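Local coordinates for uncharacterized protein (Bacteroides cellulosilyticus, PDB 5JVK) that probably hydrolyses O-glycosidic bonds in carbohydrates, as a family 39 glycoside hydrolase from a gut symbiont, at residues A[440-446]-A[492-498]; A[361-366]-A[415-420]; A[406-410]-A[470-474]; A[445-450]-A[487-491]. One frame throughout, in Å; residues are numbered along the deposited sequence.

Contact 1 of 4, residues A[440-446]-A[492-498]; sequences TTFYTAW and LPQYLVV
Strand 440-446 and strand 494-498 (Leu492 and Pro493 before it are loop) run antiparallel as neighbours in the six-stranded sheet of the C-terminal beta domain, their axes 4.5 Å apart at 163°. Tyr443-Leu496 and Ala445-Gln494 are hydrogen-bonded pairs, Phe442-Val497 and Thr444-Tyr495 non-hydrogen-bonded ones. Tyr443 N to Leu496 O spans 2.9 Å and Leu496 N to Tyr443 O 2.7 Å; Ala445 N to Gln494 O is 2.8 Å and Gln494 N to Ala445 O 3.0 Å. Val498 N adds a bond to Thr441 O, 2.9 Å. Thr441, with phi/psi of -105/-31, forms a classic bulge with Phe442 opposite Phe434 of strand 429-436. Phe442 (p), Thr444 (t) and Tyr495 (m) share the face covered by helices 350-366 and 403-415; Phe442 CE2 lies 4.1 Å from Tyr495 CD1. On the other face, Tyr443 (m) sets CD1 4.1 Å from Leu496 CB. Trp446 (p) brings CE3 4.0 Å from Pro493 CG, while its NE1 bonds Asp297. Thr444 OG1 donates to Gln494 O at 3.2 Å.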
loop_
_atom_site.group_PDB
_atom_site.type_symbol
_atom_site.label_atom_id
_atom_site.label_comp_id
_atom_site.label_asym_id
_atom_site.label_seq_id
_atom_site.Cartn_x
_atom_site.Cartn_y
_atom_site.Cartn_z
ATOM N N THR A 440 4.349 15.268 -21.139
ATOM C CA THR A 440 4.975 15.015 -19.840
ATOM C C THR A 440 4.472 16.014 -18.790
ATOM O O THR A 440 4.509 17.222 -19.021
ATOM C CB THR A 440 6.512 15.096 -19.962
ATOM O OG1 THR A 440 6.966 14.065 -20.846
ATOM C CG2 THR A 440 7.205 14.937 -18.606
ATOM N N THR A 441 4.003 15.499 -17.650
ATOM C CA THR A 441 3.476 16.325 -16.551
ATOM C C THR A 441 4.424 16.434 -15.351
ATOM O O THR A 441 4.401 17.444 -14.648
ATOM C CB THR A 441 2.106 15.819 -16.054
ATOM O OG1 THR A 441 2.229 14.486 -15.541
ATOM C CG2 THR A 441 1.085 15.848 -17.181
ATOM N N PHE A 442 5.227 15.397 -15.100
ATOM C CA PHE A 442 6.308 15.482 -14.115
ATOM C C PHE A 442 7.442 14.495 -14.393
ATOM O O PHE A 442 7.264 13.513 -15.123
ATOM C CB PHE A 442 5.767 15.295 -12.686
ATOM C CG PHE A 442 5.464 13.864 -12.315
ATOM C CD1 PHE A 442 4.256 13.277 -12.669
ATOM C CD2 PHE A 442 6.379 13.110 -11.588
ATOM C CE1 PHE A 442 3.973 11.963 -12.319
ATOM C CE2 PHE A 442 6.100 11.796 -11.237
ATOM C CZ PHE A 442 4.896 11.221 -11.604
ATOM N N TYR A 443 8.606 14.790 -13.812
ATOM C CA TYR A 443 9.766 13.899 -13.823
ATOM C C TYR A 443 10.052 13.498 -12.389
ATOM O O TYR A 443 9.875 14.310 -11.486
ATOM C CB TYR A 443 11.003 14.594 -14.400
ATOM C CG TYR A 443 10.779 15.236 -15.746
ATOM C CD1 TYR A 443 10.206 16.505 -15.848
ATOM C CD2 TYR A 443 11.137 14.579 -16.924
ATOM C CE1 TYR A 443 9.989 17.097 -17.082
ATOM C CE2 TYR A 443 10.928 15.166 -18.165
ATOM C CZ TYR A 443 10.349 16.423 -18.238
ATOM O OH TYR A 443 10.132 17.015 -19.462
ATOM N N THR A 444 10.487 12.257 -12.177
ATOM C CA THR A 444 10.949 11.816 -10.858
ATOM C C THR A 444 12.410 11.412 -10.950
ATOM O O THR A 444 12.849 10.922 -11.988
ATOM C CB THR A 444 10.110 10.661 -10.269
ATOM O OG1 THR A 444 10.561 10.384 -8.937
ATOM C CG2 THR A 444 10.205 9.386 -11.109
ATOM N N ALA A 445 13.153 11.616 -9.866
ATOM C CA ALA A 445 14.578 11.303 -9.846
ATOM C C ALA A 445 15.027 10.803 -8.481
ATOM O O ALA A 445 14.646 11.359 -7.453
ATOM C CB ALA A 445 15.393 12.519 -10.257
ATOM N N TRP A 446 15.830 9.743 -8.489
ATOM C CA TRP A 446 16.421 9.195 -7.274
ATOM C C TRP A 446 17.708 8.448 -7.598
ATOM O O TRP A 446 17.998 8.164 -8.763
ATOM C CB TRP A 446 15.426 8.277 -6.543
ATOM C CG TRP A 446 15.163 6.925 -7.177
ATOM C CD1 TRP A 446 15.898 5.789 -7.018
ATOM C CD2 TRP A 446 14.067 6.574 -8.030
ATOM N NE1 TRP A 446 15.342 4.758 -7.729
ATOM C CE2 TRP A 446 14.219 5.212 -8.364
ATOM C CE3 TRP A 446 12.978 7.284 -8.556
ATOM C CZ2 TRP A 446 13.318 4.538 -9.196
ATOM C CZ3 TRP A 446 12.079 6.610 -9.385
ATOM C CH2 TRP A 446 12.259 5.251 -9.696
ATOM N N LEU A 492 15.411 8.703 -1.428
ATOM C CA LEU A 492 14.049 9.228 -1.474
ATOM C C LEU A 492 13.821 9.970 -2.790
ATOM O O LEU A 492 14.551 10.913 -3.086
ATOM C CB LEU A 492 13.821 10.187 -0.310
ATOM C CG LEU A 492 13.982 9.597 1.099
ATOM C CD1 LEU A 492 14.425 10.663 2.094
ATOM C CD2 LEU A 492 12.690 8.924 1.537
ATOM N N PRO A 493 12.818 9.553 -3.590
ATOM C CA PRO A 493 12.598 10.266 -4.850
ATOM C C PRO A 493 12.199 11.729 -4.685
ATOM O O PRO A 493 11.482 12.077 -3.743
ATOM C CB PRO A 493 11.454 9.483 -5.507
ATOM C CG PRO A 493 11.540 8.126 -4.918
ATOM C CD PRO A 493 11.974 8.344 -3.502
ATOM N N GLN A 494 12.686 12.565 -5.599
ATOM C CA GLN A 494 12.229 13.943 -5.736
ATOM C C GLN A 494 11.589 14.087 -7.106
ATOM O O GLN A 494 11.763 13.228 -7.971
ATOM C CB GLN A 494 13.382 14.934 -5.546
ATOM C CG GLN A 494 14.414 14.963 -6.664
ATOM C CD GLN A 494 15.695 15.648 -6.242
ATOM O OE1 GLN A 494 15.991 16.752 -6.689
ATOM N NE2 GLN A 494 16.458 14.998 -5.369
ATOM N N TYR A 495 10.859 15.182 -7.296
ATOM C CA TYR A 495 9.975 15.347 -8.441
ATOM C C TYR A 495 10.087 16.741 -9.062
ATOM O O TYR A 495 10.115 17.741 -8.343
ATOM C CB TYR A 495 8.526 15.106 -8.007
ATOM C CG TYR A 495 8.314 13.854 -7.183
ATOM C CD1 TYR A 495 8.098 12.621 -7.794
ATOM C CD2 TYR A 495 8.331 13.903 -5.790
ATOM C CE1 TYR A 495 7.901 11.472 -7.041
ATOM C CE2 TYR A 495 8.133 12.762 -5.027
ATOM C CZ TYR A 495 7.921 11.547 -5.657
ATOM O OH TYR A 495 7.728 10.414 -4.905
ATOM N N LEU A 496 10.148 16.791 -10.395
ATOM C CA LEU A 496 10.093 18.039 -11.156
ATOM C C LEU A 496 8.742 18.138 -11.857
ATOM O O LEU A 496 8.523 17.486 -12.875
ATOM C CB LEU A 496 11.219 18.096 -12.192
ATOM C CG LEU A 496 12.642 18.319 -11.678
ATOM C CD1 LEU A 496 13.657 17.954 -12.752
ATOM C CD2 LEU A 496 12.840 19.758 -11.226
ATOM N N VAL A 497 7.849 18.959 -11.311
ATOM C CA VAL A 497 6.491 19.120 -11.841
ATOM C C VAL A 497 6.475 20.163 -12.960
ATOM O O VAL A 497 7.209 21.147 -12.895
ATOM C CB VAL A 497 5.510 19.534 -10.720
ATOM C CG1 VAL A 497 4.087 19.687 -11.256
ATOM C CG2 VAL A 497 5.550 18.515 -9.588
ATOM N N VAL A 498 5.638 19.942 -13.976
ATOM C CA VAL A 498 5.493 20.867 -15.110
ATOM C C VAL A 498 4.372 21.883 -14.842
ATOM O O VAL A 498 3.296 21.514 -14.369
ATOM C CB VAL A 498 5.223 20.103 -16.430
ATOM C CG1 VAL A 498 4.981 21.068 -17.590
ATOM C CG2 VAL A 498 6.390 19.170 -16.745
HETATM O O HOH W 1 16.203 11.998 -5.075
#

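Contact 2 of 4, residues A[361-366]-A[415-420]; sequences YLLSRR and LKNYTF
This is a helix-to-loop contact, partly buried, in which the last turns of helix 350-366 meet the end of helix 403-415 and the link into edge strand 419-425. Lys416 leaves the helix with phi/psi 49/-124, and Tyr418 N bonds Leu415 O at 3.0 Å, so carbonyls of the turn face Arg365. That arginine, chi1 t then chi2 and chi3 p, folds its guanidinium into them: NH1 to Tyr418 O is 2.8 Å, NH2 to Lys416 O 2.8 Å, with a weak bond from NH1 to Leu415 O at 3.3 Å. NH2 also forms a salt bridge with Asp105. Leu415 CD2 covers one guanidinium face and lies 3.8 Å from Leu362 CD2. Phe420 (t) takes Arg366 CG over its ring, 3.7 Å from the centroid, a CH-pi contact, while Arg366 NH2 pairs with Asp426. A water joins Arg365 O (2.9 Å) to Phe420 N (3.0 Å). A buried arginine thus hydrogen-bonds a helix end and the link after it, where the barrel passes into the C-terminal beta domain.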
loop_
_atom_site.group_PDB
_atom_site.type_symbol
_atom_site.label_atom_id
_atom_site.label_comp_id
_atom_site.label_asym_id
_atom_site.label_seq_id
_atom_site.Cartn_x
_atom_site.Cartn_y
_atom_site.Cartn_z
ATOM N N TYR A 361 5.838 2.183 -6.272
ATOM C CA TYR A 361 4.709 2.682 -7.064
ATOM C C TYR A 361 5.153 3.441 -8.317
ATOM O O TYR A 361 4.480 3.379 -9.349
ATOM C CB TYR A 361 3.761 3.518 -6.198
ATOM C CG TYR A 361 3.012 2.674 -5.190
ATOM C CD1 TYR A 361 2.082 1.729 -5.611
ATOM C CD2 TYR A 361 3.241 2.804 -3.820
ATOM C CE1 TYR A 361 1.393 0.944 -4.702
ATOM C CE2 TYR A 361 2.556 2.020 -2.898
ATOM C CZ TYR A 361 1.630 1.091 -3.348
ATOM O OH TYR A 361 0.941 0.305 -2.456
ATOM N N LEU A 362 6.289 4.132 -8.231
ATOM C CA LEU A 362 6.881 4.789 -9.397
ATOM C C LEU A 362 7.387 3.773 -10.422
ATOM O O LEU A 362 7.117 3.918 -11.616
ATOM C CB LEU A 362 8.005 5.741 -8.978
ATOM C CG LEU A 362 7.532 6.987 -8.221
ATOM C CD1 LEU A 362 8.681 7.638 -7.462
ATOM C CD2 LEU A 362 6.874 7.990 -9.155
ATOM N N LEU A 363 8.100 2.747 -9.961
ATOM C CA LEU A 363 8.545 1.663 -10.850
ATOM C C LEU A 363 7.382 0.788 -11.352
ATOM O O LEU A 363 7.411 0.318 -12.491
ATOM C CB LEU A 363 9.610 0.794 -10.173
ATOM C CG LEU A 363 10.969 1.461 -9.935
ATOM C CD1 LEU A 363 11.822 0.616 -8.999
ATOM C CD2 LEU A 363 11.712 1.712 -11.240
ATOM N N SER A 364 6.370 0.572 -10.512
ATOM C CA SER A 364 5.180 -0.192 -10.917
ATOM C C SER A 364 4.440 0.482 -12.080
ATOM O O SER A 364 4.101 -0.175 -13.064
ATOM C CB SER A 364 4.235 -0.400 -9.733
ATOM O OG SER A 364 3.022 -1.008 -10.137
ATOM N N ARG A 365 4.212 1.789 -11.967
ATOM C CA ARG A 365 3.597 2.569 -13.045
ATOM C C ARG A 365 4.484 2.622 -14.296
ATOM O O ARG A 365 3.977 2.580 -15.419
ATOM C CB ARG A 365 3.273 3.990 -12.562
ATOM C CG ARG A 365 2.400 4.824 -13.499
ATOM C CD ARG A 365 0.956 4.345 -13.549
ATOM N NE ARG A 365 0.273 4.502 -12.264
ATOM C CZ ARG A 365 -0.207 5.648 -11.771
ATOM N NH1 ARG A 365 -0.084 6.796 -12.434
ATOM N NH2 ARG A 365 -0.813 5.648 -10.588
ATOM N N ARG A 366 5.801 2.717 -14.102
ATOM C CA ARG A 366 6.761 2.708 -15.219
ATOM C C ARG A 366 6.584 1.471 -16.094
ATOM O O ARG A 366 6.444 1.585 -17.310
ATOM C CB ARG A 366 8.194 2.764 -14.694
ATOM C CG ARG A 366 9.268 2.864 -15.767
ATOM C CD ARG A 366 10.616 2.467 -15.205
ATOM N NE ARG A 366 11.668 2.513 -16.215
ATOM C CZ ARG A 366 12.898 2.013 -16.066
ATOM N NH1 ARG A 366 13.268 1.392 -14.944
ATOM N NH2 ARG A 366 13.769 2.129 -17.064
ATOM N N LEU A 415 1.856 11.007 -8.910
ATOM C CA LEU A 415 1.535 9.948 -9.891
ATOM C C LEU A 415 0.155 10.112 -10.515
ATOM O O LEU A 415 0.012 10.045 -11.734
ATOM C CB LEU A 415 1.601 8.549 -9.255
ATOM C CG LEU A 415 2.949 7.824 -9.229
ATOM C CD1 LEU A 415 2.883 6.616 -8.306
ATOM C CD2 LEU A 415 3.367 7.403 -10.631
ATOM N N LYS A 416 -0.848 10.311 -9.660
ATOM C CA LYS A 416 -2.250 10.346 -10.072
ATOM C C LYS A 416 -2.557 9.124 -10.961
ATOM O O LYS A 416 -2.314 7.994 -10.539
ATOM C CB LYS A 416 -2.582 11.683 -10.754
ATOM C CG LYS A 416 -2.332 12.934 -9.927
ATOM C CD LYS A 416 -2.824 14.158 -10.691
ATOM C CE LYS A 416 -2.673 15.447 -9.904
ATOM N NZ LYS A 416 -1.281 15.966 -9.954
ATOM N N ASN A 417 -3.056 9.338 -12.181
ATOM C CA ASN A 417 -3.224 8.272 -13.156
ATOM C C ASN A 417 -2.458 8.578 -14.440
ATOM O O ASN A 417 -2.868 8.176 -15.531
ATOM C CB ASN A 417 -4.712 8.076 -13.414
ATOM C CG ASN A 417 -5.408 7.445 -12.235
ATOM O OD1 ASN A 417 -6.176 8.085 -11.520
ATOM N ND2 ASN A 417 -5.110 6.180 -12.009
ATOM N N TYR A 418 -1.326 9.267 -14.293
ATOM C CA TYR A 418 -0.455 9.582 -15.422
ATOM C C TYR A 418 0.255 8.318 -15.907
ATOM O O TYR A 418 0.605 7.453 -15.104
ATOM C CB TYR A 418 0.590 10.637 -15.027
ATOM C CG TYR A 418 0.037 12.012 -14.696
ATOM C CD1 TYR A 418 -0.854 12.658 -15.555
ATOM C CD2 TYR A 418 0.440 12.688 -13.540
ATOM C CE1 TYR A 418 -1.348 13.924 -15.261
ATOM C CE2 TYR A 418 -0.046 13.954 -13.239
ATOM C CZ TYR A 418 -0.939 14.569 -14.101
ATOM O OH TYR A 418 -1.427 15.823 -13.807
ATOM N N THR A 419 0.460 8.219 -17.217
ATOM C CA THR A 419 1.151 7.080 -17.811
ATOM C C THR A 419 2.629 7.404 -18.042
ATOM O O THR A 419 3.016 8.571 -18.171
ATOM C CB THR A 419 0.492 6.655 -19.134
ATOM O OG1 THR A 419 0.483 7.756 -20.048
ATOM C CG2 THR A 419 -0.935 6.194 -18.891
ATOM N N PHE A 420 3.443 6.353 -18.097
ATOM C CA PHE A 420 4.890 6.489 -18.248
ATOM C C PHE A 420 5.256 6.975 -19.652
ATOM O O PHE A 420 4.737 6.461 -20.639
ATOM C CB PHE A 420 5.577 5.155 -17.945
ATOM C CG PHE A 420 7.048 5.149 -18.239
ATOM C CD1 PHE A 420 7.931 5.864 -17.437
ATOM C CD2 PHE A 420 7.552 4.439 -19.328
ATOM C CE1 PHE A 420 9.289 5.867 -17.714
ATOM C CE2 PHE A 420 8.907 4.440 -19.609
ATOM C CZ PHE A 420 9.775 5.151 -18.798
HETATM O O HOH W 2 2.126 3.830 -17.298
#

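Contact 3 of 4, residues A[406-410]-A[470-474]; sequences QAAAV and DWQGC
Gln406, chi1 t and chi2 p (81°), bends its amide from helix 403-415 toward the hairpin turn between strands 466-469 and 475-476, and NE2 donates to Gln472 O at 2.9 Å. The same NE2 also bonds Val93 O of strand 83-94. Trp471, chi1 p and chi2 -81°, brings the CE3/CZ3 side of its indole against the helix: CZ3 is 3.9 Å from Gln406 CB, and Ala407 CB sits at the ring edge, 4.1 Å from CE3. The indole also meets Tyr45 edge-to-face. One turn further, Val410 (t) presses into the loop backbone, with CB 3.3 Å from Trp471 O. Nearest CA pairs are Ala407-Trp471 and Val410-Gly473, both 5.9 Å. A water bridges Ala407 O (3.2 Å) and Trp471 O (3.0 Å). The loop is a type I turn, Asp470 to Gly473. Asp470 (p) OD1 accepts from Gln472 N, two residues on, at 3.0 Å, an Asx turn, and Gly473 adopts phi/psi 94/-10, where a CB would crowd the preceding carbonyl. Asp470 N to Cys474 O at 3.1 Å closes it: a beta-hairpin turn packed on a helix, where N-terminal sheet, barrel helices and C-terminal beta domain meet.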
loop_
_atom_site.group_PDB
_atom_site.type_symbol
_atom_site.label_atom_id
_atom_site.label_comp_id
_atom_site.label_asym_id
_atom_site.label_seq_id
_atom_site.Cartn_x
_atom_site.Cartn_y
_atom_site.Cartn_z
ATOM N N GLN A 406 3.949 9.614 4.841
ATOM C CA GLN A 406 4.200 10.863 4.120
ATOM C C GLN A 406 4.591 10.576 2.671
ATOM O O GLN A 406 4.076 11.209 1.749
ATOM C CB GLN A 406 5.318 11.661 4.801
ATOM C CG GLN A 406 5.505 13.081 4.276
ATOM C CD GLN A 406 4.517 14.083 4.851
ATOM O OE1 GLN A 406 3.933 13.871 5.913
ATOM N NE2 GLN A 406 4.338 15.197 4.146
ATOM N N ALA A 407 5.506 9.626 2.487
ATOM C CA ALA A 407 5.961 9.221 1.152
ATOM C C ALA A 407 4.828 8.693 0.273
ATOM O O ALA A 407 4.805 8.967 -0.923
ATOM C CB ALA A 407 7.067 8.181 1.263
ATOM N N ALA A 408 3.898 7.949 0.871
ATOM C CA ALA A 408 2.723 7.425 0.162
ATOM C C ALA A 408 1.779 8.534 -0.316
ATOM O O ALA A 408 1.330 8.524 -1.463
ATOM C CB ALA A 408 1.967 6.441 1.045
ATOM N N ALA A 409 1.476 9.478 0.570
ATOM C CA ALA A 409 0.605 10.608 0.234
ATOM C C ALA A 409 1.204 11.475 -0.872
ATOM O O ALA A 409 0.499 11.875 -1.807
ATOM C CB ALA A 409 0.323 11.449 1.470
ATOM N N VAL A 410 2.504 11.745 -0.769
ATOM C CA VAL A 410 3.192 12.598 -1.738
ATOM C C VAL A 410 3.297 11.899 -3.100
ATOM O O VAL A 410 2.964 12.504 -4.123
ATOM C CB VAL A 410 4.581 13.050 -1.224
ATOM C CG1 VAL A 410 5.352 13.807 -2.302
ATOM C CG2 VAL A 410 4.431 13.917 0.021
ATOM N N ASP A 470 10.354 17.626 -3.167
ATOM C CA ASP A 470 11.061 16.463 -2.595
ATOM C C ASP A 470 10.058 15.360 -2.199
ATOM O O ASP A 470 8.855 15.505 -2.419
ATOM C CB ASP A 470 11.982 16.890 -1.430
ATOM C CG ASP A 470 11.225 17.280 -0.160
ATOM O OD1 ASP A 470 9.979 17.383 -0.182
ATOM O OD2 ASP A 470 11.889 17.487 0.878
ATOM N N TRP A 471 10.555 14.276 -1.604
ATOM C CA TRP A 471 9.717 13.141 -1.150
ATOM C C TRP A 471 8.588 13.506 -0.174
ATOM O O TRP A 471 7.652 12.728 0.027
ATOM C CB TRP A 471 10.600 12.091 -0.466
ATOM C CG TRP A 471 11.053 12.504 0.912
ATOM C CD1 TRP A 471 12.087 13.335 1.221
ATOM C CD2 TRP A 471 10.463 12.118 2.160
ATOM N NE1 TRP A 471 12.182 13.486 2.583
ATOM C CE2 TRP A 471 11.196 12.752 3.183
ATOM C CE3 TRP A 471 9.383 11.299 2.511
ATOM C CZ2 TRP A 471 10.890 12.588 4.538
ATOM C CZ3 TRP A 471 9.079 11.137 3.858
ATOM C CH2 TRP A 471 9.831 11.779 4.854
ATOM N N GLN A 472 8.707 14.693 0.411
ATOM C CA GLN A 472 7.978 15.145 1.584
ATOM C C GLN A 472 6.831 16.103 1.242
ATOM O O GLN A 472 5.990 16.392 2.100
ATOM C CB GLN A 472 8.989 15.901 2.445
ATOM C CG GLN A 472 8.918 15.659 3.925
ATOM C CD GLN A 472 10.032 16.380 4.663
ATOM O OE1 GLN A 472 10.885 17.030 4.060
ATOM N NE2 GLN A 472 10.043 16.249 5.967
ATOM N N GLY A 473 6.814 16.602 0.002
ATOM C CA GLY A 473 5.932 17.693 -0.407
ATOM C C GLY A 473 6.569 19.073 -0.320
ATOM O O GLY A 473 5.991 20.046 -0.806
ATOM N N CYS A 474 7.753 19.163 0.287
ATOM C CA CYS A 474 8.452 20.435 0.467
ATOM C C CYS A 474 8.975 20.941 -0.875
ATOM O O CYS A 474 9.593 20.187 -1.623
ATOM C CB CYS A 474 9.604 20.285 1.477
ATOM S SG CYS A 474 10.830 21.619 1.465
HETATM O O HOH W 3 7.353 10.515 -2.013
#

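Contact 4 of 4, residues A[445-450]-A[487-491]; sequences AWTTKA and LNLSI
Ala445, extended at -145/136, points CB toward strand 484-489, 3.8 Å from Leu489 CD2 and 4.1 Å from Leu487 CD1. A water 2.9 Å from Ala445 O accepts from Ser490 N at 3.1 Å. Trp446 (p) sends its indole away, against Arg359 and Leu363 of helix 350-366, while NE1 hydrogen-bonds Asp297 of a loop; its CB stays 3.6 Å from Ser490 O. At Thr447 the backbones meet: N donates to Ser490 O at 3.0 Å and 177°, and O receives Ile491 CA at 3.4 Å as a CA-H...O contact. Strands 445-447 and 487-489 cross at 47°, axes 6.8 Å apart, as the two-stranded sheet 453-458/484-489 closes in on the end of strand 439-447 in the C-terminal beta domain. Thr447 (t) sets CG2 3.7 Å from Leu489 CB, while OG1 accepts from Lys449 N at 3.1 Å, an ST turn, and also bonds Asn429. Ala450 CA is 4.0 Å from Ile491 CG2, and a water links Ala450 O to Ile491 N, each 2.9 Å away.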
loop_
_atom_site.group_PDB
_atom_site.type_symbol
_atom_site.label_atom_id
_atom_site.label_comp_id
_atom_site.label_asym_id
_atom_site.label_seq_id
_atom_site.Cartn_x
_atom_site.Cartn_y
_atom_site.Cartn_z
ATOM N N ALA A 445 13.153 11.616 -9.866
ATOM C CA ALA A 445 14.578 11.303 -9.846
ATOM C C ALA A 445 15.027 10.803 -8.481
ATOM O O ALA A 445 14.646 11.359 -7.453
ATOM C CB ALA A 445 15.393 12.519 -10.257
ATOM N N TRP A 446 15.830 9.743 -8.489
ATOM C CA TRP A 446 16.421 9.195 -7.274
ATOM C C TRP A 446 17.708 8.448 -7.598
ATOM O O TRP A 446 17.998 8.164 -8.763
ATOM C CB TRP A 446 15.426 8.277 -6.543
ATOM C CG TRP A 446 15.163 6.925 -7.177
ATOM C CD1 TRP A 446 15.898 5.789 -7.018
ATOM C CD2 TRP A 446 14.067 6.574 -8.030
ATOM N NE1 TRP A 446 15.342 4.758 -7.729
ATOM C CE2 TRP A 446 14.219 5.212 -8.364
ATOM C CE3 TRP A 446 12.978 7.284 -8.556
ATOM C CZ2 TRP A 446 13.318 4.538 -9.196
ATOM C CZ3 TRP A 446 12.079 6.610 -9.385
ATOM C CH2 TRP A 446 12.259 5.251 -9.696
ATOM N N THR A 447 18.467 8.135 -6.552
ATOM C CA THR A 447 19.663 7.310 -6.671
ATOM C C THR A 447 19.510 6.073 -5.795
ATOM O O THR A 447 18.889 6.131 -4.732
ATOM C CB THR A 447 20.955 8.083 -6.305
ATOM O OG1 THR A 447 22.094 7.227 -6.477
ATOM C CG2 THR A 447 20.942 8.615 -4.870
ATOM N N THR A 448 20.071 4.956 -6.258
ATOM C CA THR A 448 20.165 3.737 -5.457
ATOM C C THR A 448 21.308 3.797 -4.428
ATOM O O THR A 448 21.342 2.994 -3.497
ATOM C CB THR A 448 20.345 2.495 -6.352
ATOM O OG1 THR A 448 21.505 2.651 -7.179
ATOM C CG2 THR A 448 19.122 2.301 -7.235
ATOM N N LYS A 449 22.238 4.739 -4.593
ATOM C CA LYS A 449 23.375 4.869 -3.676
ATOM C C LYS A 449 22.942 5.454 -2.330
ATOM O O LYS A 449 22.362 6.540 -2.279
ATOM C CB LYS A 449 24.483 5.720 -4.308
ATOM C CG LYS A 449 25.152 5.029 -5.487
ATOM C CD LYS A 449 26.023 5.965 -6.309
ATOM C CE LYS A 449 27.259 6.422 -5.551
ATOM N NZ LYS A 449 28.320 6.905 -6.481
ATOM N N ALA A 450 23.234 4.719 -1.254
ATOM C CA ALA A 450 22.830 5.082 0.111
ATOM C C ALA A 450 23.306 6.473 0.527
ATOM O O ALA A 450 22.542 7.262 1.088
ATOM C CB ALA A 450 23.347 4.045 1.095
ATOM N N LEU A 487 20.804 18.323 -9.639
ATOM C CA LEU A 487 19.942 17.584 -8.708
ATOM C C LEU A 487 20.772 16.803 -7.699
ATOM O O LEU A 487 21.643 16.023 -8.085
ATOM C CB LEU A 487 19.045 16.605 -9.467
ATOM C CG LEU A 487 18.092 17.184 -10.513
ATOM C CD1 LEU A 487 17.317 16.062 -11.184
ATOM C CD2 LEU A 487 17.140 18.191 -9.889
ATOM N N ASN A 488 20.482 17.007 -6.414
ATOM C CA ASN A 488 21.140 16.286 -5.328
ATOM C C ASN A 488 20.286 15.086 -4.950
ATOM O O ASN A 488 19.367 15.196 -4.139
ATOM C CB ASN A 488 21.355 17.209 -4.128
ATOM C CG ASN A 488 22.307 18.349 -4.440
ATOM O OD1 ASN A 488 23.407 18.130 -4.952
ATOM N ND2 ASN A 488 21.886 19.577 -4.142
ATOM N N LEU A 489 20.602 13.943 -5.554
ATOM C CA LEU A 489 19.782 12.745 -5.432
ATOM C C LEU A 489 20.007 12.036 -4.104
ATOM O O LEU A 489 21.132 11.972 -3.601
ATOM C CB LEU A 489 20.071 11.770 -6.580
ATOM C CG LEU A 489 19.907 12.284 -8.015
ATOM C CD1 LEU A 489 20.131 11.141 -8.991
ATOM C CD2 LEU A 489 18.539 12.911 -8.239
ATOM N N SER A 490 18.915 11.516 -3.547
ATOM C CA SER A 490 18.953 10.595 -2.422
ATOM C C SER A 490 18.163 9.338 -2.778
ATOM O O SER A 490 17.586 9.234 -3.867
ATOM C CB SER A 490 18.368 11.254 -1.165
ATOM O OG SER A 490 16.961 11.402 -1.252
ATOM N N ILE A 491 18.143 8.388 -1.849
ATOM C CA ILE A 491 17.271 7.211 -1.960
ATOM C C ILE A 491 15.788 7.594 -2.065
ATOM O O ILE A 491 15.016 6.897 -2.726
ATOM C CB ILE A 491 17.501 6.185 -0.814
ATOM C CG1 ILE A 491 17.163 6.766 0.571
ATOM C CG2 ILE A 491 18.938 5.667 -0.844
ATOM C CD1 ILE A 491 17.220 5.745 1.686
HETATM O O HOH W 1 16.203 11.998 -5.075
HETATM O O HOH W 4 20.487 8.946 -0.194
#

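In the fold
Contacts 1 and 3 are buried; contacts 2 and 4 are partly buried. Contacts 1 and 4 share Ala445, Trp446 and a water: strand 439-447 is bonded edge-on to 494-498 through regular backbone pairs, yet meets 484-489 mostly through side chains, with a single direct backbone bond to Ser490 just beyond it. Gln494 NE2 ties the two contacts together at Asn488 O. Contacts 2 and 3 both use helix 403-415, at its C-terminal end and mid-length: Arg365 meets several carbonyls at the helix end and link, Gln406 a single turn carbonyl, Gln472 O. Tyr495 packs on Val410 of contact 3, and Tyr418 on Phe442, joining the sheet to helix 403-415 and the loop that follows it; contacts 3 and 4 do not touch.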